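Local coordinates for integron gene cassette protein HFX_CASS2 (PDB 3FXH) that is of unknown function but folds as a small, all-helical protein encoded by a mobile integron gene cassette and assembles as a pair of identical subunits, at residues N24-I35 against I121-N132. Residues are numbered along the deposited sequence; the frame is centred on the assembly and turned at random.
Sequences NKHATSAVHEII and INICLAILREIN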
ATOM      1  N   ASN A  24      -9.488 -11.985  12.025  1.00 49.14           N
ATOM      2  CA  ASN A  24      -8.838 -10.695  11.803  1.00 51.86           C
ATOM      3  C   ASN A  24      -7.452 -10.893  11.228  1.00 46.01           C
ATOM      4  O   ASN A  24      -6.992 -10.118  10.392  1.00 40.19           O
ATOM      5  CB  ASN A  24      -8.732  -9.905  13.105  1.00 58.63           C
ATOM      6  CG  ASN A  24     -10.055  -9.315  13.539  1.00 66.42           C
ATOM      7  OD1 ASN A  24     -11.100  -9.617  12.964  1.00 65.70           O
ATOM      8  ND2 ASN A  24     -10.019  -8.469  14.562  1.00 66.69           N
ATOM      9  N   LYS A  25      -6.784 -11.944  11.691  1.00 43.29           N
ATOM     10  CA  LYS A  25      -5.449 -12.262  11.212  1.00 40.79           C
ATOM     11  C   LYS A  25      -5.523 -12.673   9.749  1.00 43.73           C
ATOM     12  O   LYS A  25      -4.733 -12.217   8.921  1.00 35.72           O
ATOM     13  CB  LYS A  25      -4.820 -13.381  12.059  1.00 50.29           C
ATOM     14  CG  LYS A  25      -3.718 -14.090  11.312  1.00 53.86           C
ATOM     15  CD  LYS A  25      -2.525 -14.350  12.192  1.00 61.64           C
ATOM     16  CE  LYS A  25      -1.436 -15.041  11.405  1.00 59.73           C
ATOM     17  NZ  LYS A  25      -0.511 -15.752  12.305  1.00 49.83           N
ATOM     18  N   HIS A  26      -6.493 -13.529   9.445  1.00 38.81           N
ATOM     19  CA  HIS A  26      -6.799 -13.908   8.066  1.00 40.96           C
ATOM     20  C   HIS A  26      -7.108 -12.665   7.222  1.00 39.02           C
ATOM     21  O   HIS A  26      -6.526 -12.457   6.149  1.00 32.82           O
ATOM     22  CB  HIS A  26      -7.996 -14.878   8.059  1.00 45.21           C
ATOM     23  CG  HIS A  26      -8.251 -15.536   6.737  1.00 44.38           C
ATOM     24  ND1 HIS A  26      -9.053 -14.970   5.767  1.00 41.88           N
ATOM     25  CD2 HIS A  26      -7.830 -16.719   6.232  1.00 43.89           C
ATOM     26  CE1 HIS A  26      -9.098 -15.771   4.715  1.00 41.33           C
ATOM     27  NE2 HIS A  26      -8.368 -16.841   4.973  1.00 40.93           N
ATOM     28  N   ALA A  27      -8.025 -11.839   7.711  1.00 34.12           N
ATOM     29  CA  ALA A  27      -8.465 -10.654   6.966  1.00 30.04           C
ATOM     30  C   ALA A  27      -7.316  -9.678   6.708  1.00 29.56           C
ATOM     31  O   ALA A  27      -7.198  -9.112   5.625  1.00 25.90           O
ATOM     32  CB  ALA A  27      -9.604  -9.964   7.703  1.00 31.65           C
ATOM     33  N   THR A  28      -6.474  -9.482   7.713  1.00 32.08           N
ATOM     34  CA  THR A  28      -5.284  -8.648   7.571  1.00 31.59           C
ATOM     35  C   THR A  28      -4.331  -9.140   6.462  1.00 35.44           C
ATOM     36  O   THR A  28      -3.872  -8.366   5.610  1.00 26.76           O
ATOM     37  CB  THR A  28      -4.560  -8.569   8.914  1.00 32.32           C
ATOM     38  OG1 THR A  28      -5.418  -7.911   9.845  1.00 38.66           O
ATOM     39  CG2 THR A  28      -3.249  -7.794   8.791  1.00 29.60           C
ATOM     40  N   SER A  29      -4.027 -10.431   6.486  1.00 32.78           N
ATOM     41  CA  SER A  29      -3.181 -11.028   5.471  1.00 30.91           C
ATOM     42  C   SER A  29      -3.809 -10.927   4.100  1.00 27.78           C
ATOM     43  O   SER A  29      -3.098 -10.771   3.105  1.00 30.13           O
ATOM     44  CB  SER A  29      -2.910 -12.498   5.804  1.00 33.86           C
ATOM     45  OG  SER A  29      -2.109 -12.570   6.964  1.00 37.85           O
ATOM     46  N   ALA A  30      -5.134 -11.049   4.042  1.00 25.78           N
ATOM     47  CA  ALA A  30      -5.849 -10.938   2.772  1.00 28.31           C
ATOM     48  C   ALA A  30      -5.705  -9.530   2.193  1.00 24.10           C
ATOM     49  O   ALA A  30      -5.510  -9.362   0.983  1.00 22.31           O
ATOM     50  CB  ALA A  30      -7.323 -11.289   2.957  1.00 29.93           C
ATOM     51  N   VAL A  31      -5.793  -8.528   3.064  1.00 21.29           N
ATOM     52  CA  VAL A  31      -5.690  -7.129   2.632  1.00 20.80           C
ATOM     53  C   VAL A  31      -4.257  -6.798   2.233  1.00 23.72           C
ATOM     54  O   VAL A  31      -4.027  -6.076   1.267  1.00 25.06           O
ATOM     55  CB  VAL A  31      -6.219  -6.123   3.718  1.00 24.44           C
ATOM     56  CG1 VAL A  31      -5.871  -4.686   3.336  1.00 24.68           C
ATOM     57  CG2 VAL A  31      -7.722  -6.259   3.886  1.00 25.87           C
ATOM     58  N   HIS A  32      -3.284  -7.341   2.956  1.00 26.34           N
ATOM     59  CA  HIS A  32      -1.884  -7.182   2.550  1.00 26.42           C
ATOM     60  C   HIS A  32      -1.690  -7.812   1.170  1.00 25.77           C
ATOM     61  O   HIS A  32      -0.968  -7.283   0.328  1.00 22.71           O
ATOM     62  CB  HIS A  32      -0.925  -7.823   3.574  1.00 24.63           C
ATOM     63  CG  HIS A  32      -0.672  -6.973   4.783  1.00 27.10           C
ATOM     64  ND1 HIS A  32       0.577  -6.826   5.344  1.00 32.73           N
ATOM     65  CD2 HIS A  32      -1.513  -6.224   5.538  1.00 31.44           C
ATOM     66  CE1 HIS A  32       0.493  -6.036   6.400  1.00 35.61           C
ATOM     67  NE2 HIS A  32      -0.761  -5.653   6.537  1.00 26.71           N
ATOM     68  N   GLU A  33      -2.359  -8.933   0.942  1.00 26.39           N
ATOM     69  CA  GLU A  33      -2.318  -9.596  -0.352  1.00 26.90           C
ATOM     70  C   GLU A  33      -2.931  -8.752  -1.471  1.00 25.41           C
ATOM     71  O   GLU A  33      -2.419  -8.715  -2.593  1.00 23.69           O
ATOM     72  CB  GLU A  33      -3.022 -10.953  -0.278  1.00 24.49           C
ATOM     73  CG  GLU A  33      -3.401 -11.502  -1.624  1.00 27.60           C
ATOM     74  CD  GLU A  33      -3.689 -12.985  -1.572  1.00 27.43           C
ATOM     75  OE1 GLU A  33      -4.871 -13.372  -1.622  1.00 32.17           O
ATOM     76  OE2 GLU A  33      -2.723 -13.764  -1.470  1.00 32.99           O
ATOM     77  N   ILE A  34      -4.050  -8.099  -1.185  1.00 23.68           N
ATOM     78  CA  ILE A  34      -4.630  -7.220  -2.187  1.00 22.25           C
ATOM     79  C   ILE A  34      -3.646  -6.129  -2.573  1.00 20.50           C
ATOM     80  O   ILE A  34      -3.438  -5.864  -3.751  1.00 22.42           O
ATOM     81  CB  ILE A  34      -5.928  -6.569  -1.700  1.00 26.88           C
ATOM     82  CG1 ILE A  34      -7.026  -7.628  -1.572  1.00 29.27           C
ATOM     83  CG2 ILE A  34      -6.366  -5.474  -2.672  1.00 27.05           C
ATOM     84  CD1 ILE A  34      -8.224  -7.167  -0.726  1.00 25.05           C
ATOM     85  N   ILE A  35      -3.066  -5.472  -1.577  1.00 20.65           N
ATOM     86  CA  ILE A  35      -2.109  -4.405  -1.858  1.00 19.25           C
ATOM     87  C   ILE A  35      -0.967  -4.922  -2.730  1.00 19.65           C
ATOM     88  O   ILE A  35      -0.628  -4.313  -3.745  1.00 19.29           O
ATOM     89  CB  ILE A  35      -1.578  -3.734  -0.568  1.00 22.92           C
ATOM     90  CG1 ILE A  35      -2.735  -3.043   0.170  1.00 20.18           C
ATOM     91  CG2 ILE A  35      -0.441  -2.743  -0.915  1.00 18.33           C
ATOM     92  CD1 ILE A  35      -2.335  -2.359   1.493  1.00 20.74           C
ATOM     93  N   ILE A 121      -5.541   1.038  -3.037  1.00 18.32           N
ATOM     94  CA  ILE A 121      -4.491   0.798  -2.042  1.00 18.32           C
ATOM     95  C   ILE A 121      -4.704   1.660  -0.794  1.00 21.86           C
ATOM     96  O   ILE A 121      -4.572   1.184   0.343  1.00 18.05           O
ATOM     97  CB  ILE A 121      -3.119   1.034  -2.644  1.00 17.97           C
ATOM     98  CG1 ILE A 121      -2.793  -0.096  -3.652  1.00 18.54           C
ATOM     99  CG2 ILE A 121      -2.050   1.163  -1.569  1.00 18.27           C
ATOM    100  CD1 ILE A 121      -1.521   0.132  -4.426  1.00 20.77           C
ATOM    101  N   ASN A 122      -5.052   2.926  -0.998  1.00 21.65           N
ATOM    102  CA  ASN A 122      -5.365   3.794   0.140  1.00 22.01           C
ATOM    103  C   ASN A 122      -6.555   3.271   0.955  1.00 27.83           C
ATOM    104  O   ASN A 122      -6.522   3.287   2.184  1.00 26.11           O
ATOM    105  CB  ASN A 122      -5.602   5.233  -0.330  1.00 20.73           C
ATOM    106  CG  ASN A 122      -4.301   5.965  -0.611  1.00 23.91           C
ATOM    107  OD1 ASN A 122      -3.614   6.379   0.309  1.00 24.55           O
ATOM    108  ND2 ASN A 122      -3.954   6.117  -1.891  1.00 22.75           N
ATOM    109  N   ILE A 123      -7.594   2.802   0.267  1.00 20.05           N
ATOM    110  CA  ILE A 123      -8.757   2.241   0.940  1.00 18.69           C
ATOM    111  C   ILE A 123      -8.352   0.975   1.710  1.00 20.01           C
ATOM    112  O   ILE A 123      -8.799   0.765   2.848  1.00 24.83           O
ATOM    113  CB  ILE A 123      -9.926   2.013  -0.035  1.00 22.81           C
ATOM    114  CG1 ILE A 123     -10.540   3.372  -0.417  1.00 24.58           C
ATOM    115  CG2 ILE A 123     -11.019   1.138   0.615  1.00 19.97           C
ATOM    116  CD1 ILE A 123     -11.593   3.320  -1.510  1.00 27.23           C
ATOM    117  N   CYS A 124      -7.457   0.171   1.129  1.00 20.29           N
ATOM    118  CA  CYS A 124      -6.936  -0.983   1.870  1.00 21.66           C
ATOM    119  C   CYS A 124      -6.393  -0.585   3.243  1.00 21.70           C
ATOM    120  O   CYS A 124      -6.592  -1.298   4.213  1.00 20.84           O
ATOM    121  CB  CYS A 124      -5.861  -1.723   1.086  1.00 20.44           C
ATOM    122  SG  CYS A 124      -6.544  -2.743  -0.250  1.00 21.03           S
ATOM    123  N   LEU A 125      -5.681   0.541   3.326  1.00 22.97           N
ATOM    124  CA  LEU A 125      -5.138   0.975   4.615  1.00 28.24           C
ATOM    125  C   LEU A 125      -6.246   1.373   5.569  1.00 29.32           C
ATOM    126  O   LEU A 125      -6.160   1.140   6.770  1.00 29.56           O
ATOM    127  CB  LEU A 125      -4.135   2.134   4.447  1.00 26.29           C
ATOM    128  CG  LEU A 125      -3.042   1.940   3.392  1.00 26.35           C
ATOM    129  CD1 LEU A 125      -2.288   3.246   3.150  1.00 31.44           C
ATOM    130  CD2 LEU A 125      -2.080   0.854   3.799  1.00 29.14           C
ATOM    131  N   ALA A 126      -7.296   1.985   5.042  1.00 24.51           N
ATOM    132  CA  ALA A 126      -8.434   2.326   5.877  1.00 26.81           C
ATOM    133  C   ALA A 126      -9.070   1.040   6.413  1.00 30.53           C
ATOM    134  O   ALA A 126      -9.527   0.997   7.536  1.00 31.45           O
ATOM    135  CB  ALA A 126      -9.447   3.143   5.096  1.00 31.23           C
ATOM    136  N   ILE A 127      -9.067  -0.012   5.601  1.00 28.70           N
ATOM    137  CA  ILE A 127      -9.674  -1.286   5.989  1.00 25.40           C
ATOM    138  C   ILE A 127      -8.832  -1.956   7.069  1.00 23.93           C
ATOM    139  O   ILE A 127      -9.362  -2.517   8.031  1.00 29.48           O
ATOM    140  CB  ILE A 127      -9.863  -2.211   4.759  1.00 29.50           C
ATOM    141  CG1 ILE A 127     -10.882  -1.599   3.796  1.00 27.16           C
ATOM    142  CG2 ILE A 127     -10.347  -3.611   5.169  1.00 26.77           C
ATOM    143  CD1 ILE A 127     -11.045  -2.391   2.478  1.00 22.16           C
ATOM    144  N   LEU A 128      -7.513  -1.866   6.926  1.00 25.55           N
ATOM    145  CA  LEU A 128      -6.604  -2.405   7.925  1.00 32.72           C
ATOM    146  C   LEU A 128      -6.846  -1.767   9.291  1.00 33.98           C
ATOM    147  O   LEU A 128      -6.839  -2.444  10.310  1.00 30.31           O
ATOM    148  CB  LEU A 128      -5.148  -2.191   7.502  1.00 21.70           C
ATOM    149  CG  LEU A 128      -4.662  -3.053   6.338  1.00 23.76           C
ATOM    150  CD1 LEU A 128      -3.232  -2.666   5.995  1.00 30.29           C
ATOM    151  CD2 LEU A 128      -4.759  -4.526   6.716  1.00 28.86           C
ATOM    152  N   ARG A 129      -7.041  -0.457   9.307  1.00 28.55           N
ATOM    153  CA  ARG A 129      -7.372   0.234  10.548  1.00 36.19           C
ATOM    154  C   ARG A 129      -8.640  -0.363  11.165  1.00 42.35           C
ATOM    155  O   ARG A 129      -8.717  -0.605  12.379  1.00 41.52           O
ATOM    156  CB  ARG A 129      -7.576   1.725  10.286  1.00 40.59           C
ATOM    157  CG  ARG A 129      -6.300   2.496  10.003  1.00 39.50           C
ATOM    158  CD  ARG A 129      -6.568   3.993  10.061  1.00 48.12           C
ATOM    159  NE  ARG A 129      -5.354   4.786   9.895  1.00 57.57           N
ATOM    160  CZ  ARG A 129      -4.413   4.922  10.825  1.00 61.18           C
ATOM    161  NH1 ARG A 129      -4.531   4.301  11.990  1.00 61.96           N
ATOM    162  NH2 ARG A 129      -3.346   5.676  10.587  1.00 58.30           N
ATOM    163  N   GLU A 130      -9.638  -0.592  10.317  1.00 40.45           N
ATOM    164  CA  GLU A 130     -10.894  -1.175  10.769  1.00 48.54           C
ATOM    165  C   GLU A 130     -10.684  -2.551  11.385  1.00 47.82           C
ATOM    166  O   GLU A 130     -11.241  -2.857  12.434  1.00 45.70           O
ATOM    167  CB  GLU A 130     -11.890  -1.266   9.615  1.00 52.32           C
ATOM    168  CG  GLU A 130     -12.486   0.065   9.207  1.00 50.54           C
ATOM    169  CD  GLU A 130     -13.836  -0.102   8.555  1.00 61.33           C
ATOM    170  OE1 GLU A 130     -14.212  -1.259   8.272  1.00 68.75           O
ATOM    171  OE2 GLU A 130     -14.524   0.915   8.337  1.00 66.07           O
ATOM    172  N   ILE A 131      -9.880  -3.380  10.727  1.00 44.78           N
ATOM    173  CA  ILE A 131      -9.613  -4.735  11.209  1.00 44.02           C
ATOM    174  C   ILE A 131      -8.833  -4.743  12.530  1.00 43.34           C
ATOM    175  O   ILE A 131      -9.112  -5.544  13.421  1.00 47.71           O
ATOM    176  CB  ILE A 131      -8.824  -5.550  10.156  1.00 41.52           C
ATOM    177  CG1 ILE A 131      -9.630  -5.662   8.861  1.00 33.01           C
ATOM    178  CG2 ILE A 131      -8.469  -6.934  10.704  1.00 44.52           C
ATOM    179  CD1 ILE A 131      -8.828  -6.132   7.663  1.00 25.00           C
ATOM    180  N   ASN A 132      -7.870  -3.833  12.649  1.00 47.55           N
ATOM    181  CA  ASN A 132      -6.910  -3.835  13.752  1.00 55.89           C
ATOM    182  C   ASN A 132      -7.375  -3.041  14.973  1.00 60.31           C
ATOM    183  O   ASN A 132      -8.569  -2.819  15.168  1.00 62.69           O
ATOM    184  CB  ASN A 132      -5.552  -3.304  13.272  1.00 65.73           C
ATOM    185  CG  ASN A 132      -5.007  -4.076  12.073  1.00 79.90           C
ATOM    186  OD1 ASN A 132      -5.193  -5.288  11.961  1.00 86.62           O
ATOM    187  ND2 ASN A 132      -4.325  -3.370  11.171  1.00 77.30           N
TER
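V31 carries CG1 anti to its backbone N (chi1 170°), which spreads its two methyls across the facing helix, while I131 has CG2 anti to its backbone N and CG1 anti to its carbonyl carbon, an arrangement in which CG2 meets T28 and CD1 reaches A27 and V31. V31 therefore enters a hole on 121-132 lined by C124, I127, L128 and I131, with V31 CG1 on L128 CD2 at 3.6 Å and V31 CG2 against I127 CG2. I131 answers in the reverse direction, its side chain entering among N24, A27, T28 and V31; I131 CD1 lies 3.9 Å from A27 CB, where alanine's single methyl admits a bulky isoleucine. Both knobs are beta-branched and offer two arms from CB; isoleucine's longer one, through CG1 to CD1, reaches A27.

T28 is polar yet sits against I131, its OG1 3.3 Å from I131 CG2. The hydroxyl is accommodated because T28 OG1 donates to N24 O over 2.8 Å, tilted 31° from the carbonyl plane, while T28 N reaches the same oxygen from the opposite face. A valine in its place would probably leave N24 O with the backbone N-H as its sole donor within these two segments and lose the hydroxyl's anchoring of the side-chain rotation.

Farther along, slim C124 lets I35 close in: I35 CG1 lies 3.5 Å from C124 CB. I34 CG2 rests on the sulfur. The methyl L128 CD2 lies at the edge of the H32 ring, in its plane, 3.8 Å from H32 CD2. Beyond H32 and I35, L125 of the second subunit packs on both; on another flank, I34 and I127 touch helix 88-102. The axes of the two segments approach to 9.7 Å, with N-to-C directions 169° apart: an antiparallel pair with local knobs-into-holes packing, bringing the first and last helices of the modelled chain side by side in the all-helical fold.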